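Local coordinates for protein putative monooxygenase (Fusobacterium nucleatum subsp. nucleatum, PDB 3MCS) that probably acts as a monooxygenase, having two antibiotic biosynthesis monooxygenase family units in one chain, at residues E139-E144 and L148-G153. Sequence-based numbering, arbitrary orientation.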
loop_
_atom_site.group_PDB
_atom_site.type_symbol
_atom_site.label_atom_id
_atom_site.label_comp_id
_atom_site.label_asym_id
_atom_site.label_seq_id
_atom_site.Cartn_x
_atom_site.Cartn_y
_atom_site.Cartn_z
ATOM N N GLU A 139 -13.808 0.481 -6.276
ATOM C CA GLU A 139 -14.574 -0.798 -6.399
ATOM C C GLU A 139 -14.735 -1.262 -7.848
ATOM O O GLU A 139 -14.637 -2.457 -8.126
ATOM C CB GLU A 139 -15.957 -0.726 -5.744
ATOM C CG GLU A 139 -15.880 -0.806 -4.245
ATOM C CD GLU A 139 -17.223 -0.749 -3.558
ATOM O OE1 GLU A 139 -18.249 -0.572 -4.258
ATOM O OE2 GLU A 139 -17.252 -0.877 -2.303
ATOM N N THR A 140 -15.005 -0.324 -8.752
ATOM C CA THR A 140 -15.090 -0.627 -10.174
ATOM C C THR A 140 -13.752 -1.226 -10.613
ATOM O O THR A 140 -13.722 -2.247 -11.317
ATOM C CB THR A 140 -15.405 0.623 -11.030
ATOM O OG1 THR A 140 -16.522 1.333 -10.477
ATOM C CG2 THR A 140 -15.714 0.224 -12.480
ATOM N N THR A 141 -12.648 -0.621 -10.155
ATOM C CA THR A 141 -11.302 -1.108 -10.497
ATOM C C THR A 141 -11.078 -2.553 -10.075
ATOM O O THR A 141 -10.570 -3.350 -10.845
ATOM C CB THR A 141 -10.193 -0.218 -9.874
ATOM O OG1 THR A 141 -10.230 1.078 -10.483
ATOM C CG2 THR A 141 -8.832 -0.810 -10.105
ATOM N N PHE A 142 -11.491 -2.909 -8.864
ATOM C CA PHE A 142 -11.244 -4.263 -8.380
ATOM C C PHE A 142 -11.926 -5.302 -9.243
ATOM O O PHE A 142 -11.383 -6.393 -9.410
ATOM C CB PHE A 142 -11.673 -4.450 -6.928
ATOM C CG PHE A 142 -11.207 -5.761 -6.333
ATOM C CD1 PHE A 142 -9.864 -5.960 -6.053
ATOM C CD2 PHE A 142 -12.099 -6.793 -6.070
ATOM C CE1 PHE A 142 -9.420 -7.148 -5.504
ATOM C CE2 PHE A 142 -11.657 -7.990 -5.517
ATOM C CZ PHE A 142 -10.310 -8.162 -5.225
ATOM N N ASN A 143 -13.103 -4.965 -9.771
ATOM C CA ASN A 143 -13.840 -5.868 -10.651
ATOM C C ASN A 143 -13.259 -5.908 -12.071
ATOM O O ASN A 143 -13.632 -6.754 -12.879
ATOM C CB ASN A 143 -15.339 -5.499 -10.700
ATOM C CG ASN A 143 -16.049 -5.663 -9.342
ATOM O OD1 ASN A 143 -15.444 -5.970 -8.304
ATOM N ND2 ASN A 143 -17.344 -5.450 -9.361
ATOM N N GLU A 144 -12.354 -4.988 -12.374
ATOM C CA GLU A 144 -11.669 -4.980 -13.661
ATOM C C GLU A 144 -10.792 -6.239 -13.693
ATOM O O GLU A 144 -10.298 -6.681 -12.658
ATOM C CB GLU A 144 -10.788 -3.739 -13.796
ATOM C CG GLU A 144 -10.416 -3.320 -15.192
ATOM C CD GLU A 144 -11.368 -2.289 -15.746
ATOM O OE1 GLU A 144 -12.600 -2.446 -15.550
ATOM O OE2 GLU A 144 -10.872 -1.321 -16.374
ATOM N N LEU A 148 -5.367 -7.147 -8.865
ATOM C CA LEU A 148 -5.162 -8.139 -7.803
ATOM C C LEU A 148 -5.460 -7.566 -6.405
ATOM O O LEU A 148 -5.848 -8.307 -5.502
ATOM C CB LEU A 148 -3.746 -8.720 -7.862
ATOM C CG LEU A 148 -3.325 -9.434 -9.155
ATOM C CD1 LEU A 148 -1.863 -9.911 -9.096
ATOM C CD2 LEU A 148 -4.238 -10.593 -9.422
ATOM N N LEU A 149 -5.352 -6.248 -6.238
ATOM C CA LEU A 149 -5.510 -5.638 -4.906
ATOM C C LEU A 149 -5.779 -4.139 -4.957
ATOM O O LEU A 149 -5.221 -3.453 -5.786
ATOM C CB LEU A 149 -4.219 -5.905 -4.089
ATOM C CG LEU A 149 -3.982 -5.369 -2.691
ATOM C CD1 LEU A 149 -2.831 -6.111 -2.026
ATOM C CD2 LEU A 149 -3.703 -3.888 -2.692
ATOM N N VAL A 150 -6.651 -3.657 -4.080
ATOM C CA VAL A 150 -6.888 -2.239 -3.928
ATOM C C VAL A 150 -7.094 -1.956 -2.439
ATOM O O VAL A 150 -8.024 -2.495 -1.839
ATOM C CB VAL A 150 -8.109 -1.702 -4.753
ATOM C CG1 VAL A 150 -7.869 -1.874 -6.227
ATOM C CG2 VAL A 150 -9.426 -2.382 -4.345
ATOM N N TYR A 151 -6.195 -1.187 -1.825
ATOM C CA TYR A 151 -6.400 -0.745 -0.454
ATOM C C TYR A 151 -6.581 0.772 -0.493
ATOM O O TYR A 151 -5.686 1.486 -0.945
ATOM C CB TYR A 151 -5.249 -1.096 0.496
ATOM C CG TYR A 151 -4.912 -2.567 0.686
ATOM C CD1 TYR A 151 -5.840 -3.594 0.429
ATOM C CD2 TYR A 151 -3.689 -2.927 1.239
ATOM C CE1 TYR A 151 -5.516 -4.933 0.632
ATOM C CE2 TYR A 151 -3.357 -4.255 1.447
ATOM C CZ TYR A 151 -4.272 -5.261 1.159
ATOM O OH TYR A 151 -3.930 -6.584 1.388
ATOM N N LEU A 152 -7.728 1.248 -0.025
ATOM C CA LEU A 152 -8.054 2.670 -0.033
ATOM C C LEU A 152 -8.393 3.129 1.367
ATOM O O LEU A 152 -9.254 2.538 2.033
ATOM C CB LEU A 152 -9.268 2.941 -0.928
ATOM C CG LEU A 152 -9.808 4.378 -0.966
ATOM C CD1 LEU A 152 -8.819 5.343 -1.628
ATOM C CD2 LEU A 152 -11.114 4.410 -1.689
ATOM N N GLY A 153 -7.739 4.193 1.812
ATOM C CA GLY A 153 -8.014 4.733 3.139
ATOM C C GLY A 153 -7.558 6.163 3.324
ATOM O O GLY A 153 -6.999 6.762 2.408
#
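Val150 points from its strand toward the helix end and divides its two methyls between two helical residues. Val150 CG2 meets Phe142 obliquely, 4.0 Å from the ring atom Phe142 CD1 and equally near Phe142 CB, while Val150 CG1 lies 4.1 Å from Thr141 CG2. A branched valine suits this place: it favours the extended backbone of a strand and offers a short, broad apolar surface where the axes of the helix and strand segments approach to 8.5 Å. Val138, one turn earlier on the helix, also touches it.

Thr141 likewise points toward the strand. With CG2 anti to the backbone N, the methyl goes to the valine, and OG1 finds a partner in the carbonyl of Ile137 within its own helix, which lets a polar residue sit buried here. Phe142 starts off to one side, but its chi1 of -170° brings the ring edge up to the backbone of Leu148 and Leu149.

There Phe142 CE1 comes 3.8 Å from Leu148 O, near the ring plane; the slightly positive C-H edge suits a carbonyl oxygen, though the contact is weak. The strand carries a classic beta bulge here, Leu148 and Leu149 sharing Val167 as partner.

Helix 127-143 and strand 147-155, joined by a short connection and antiparallel at 170° between these segments, pack as in the ferredoxin-like alpha+beta unit of the dimeric alpha-beta barrel superfamily.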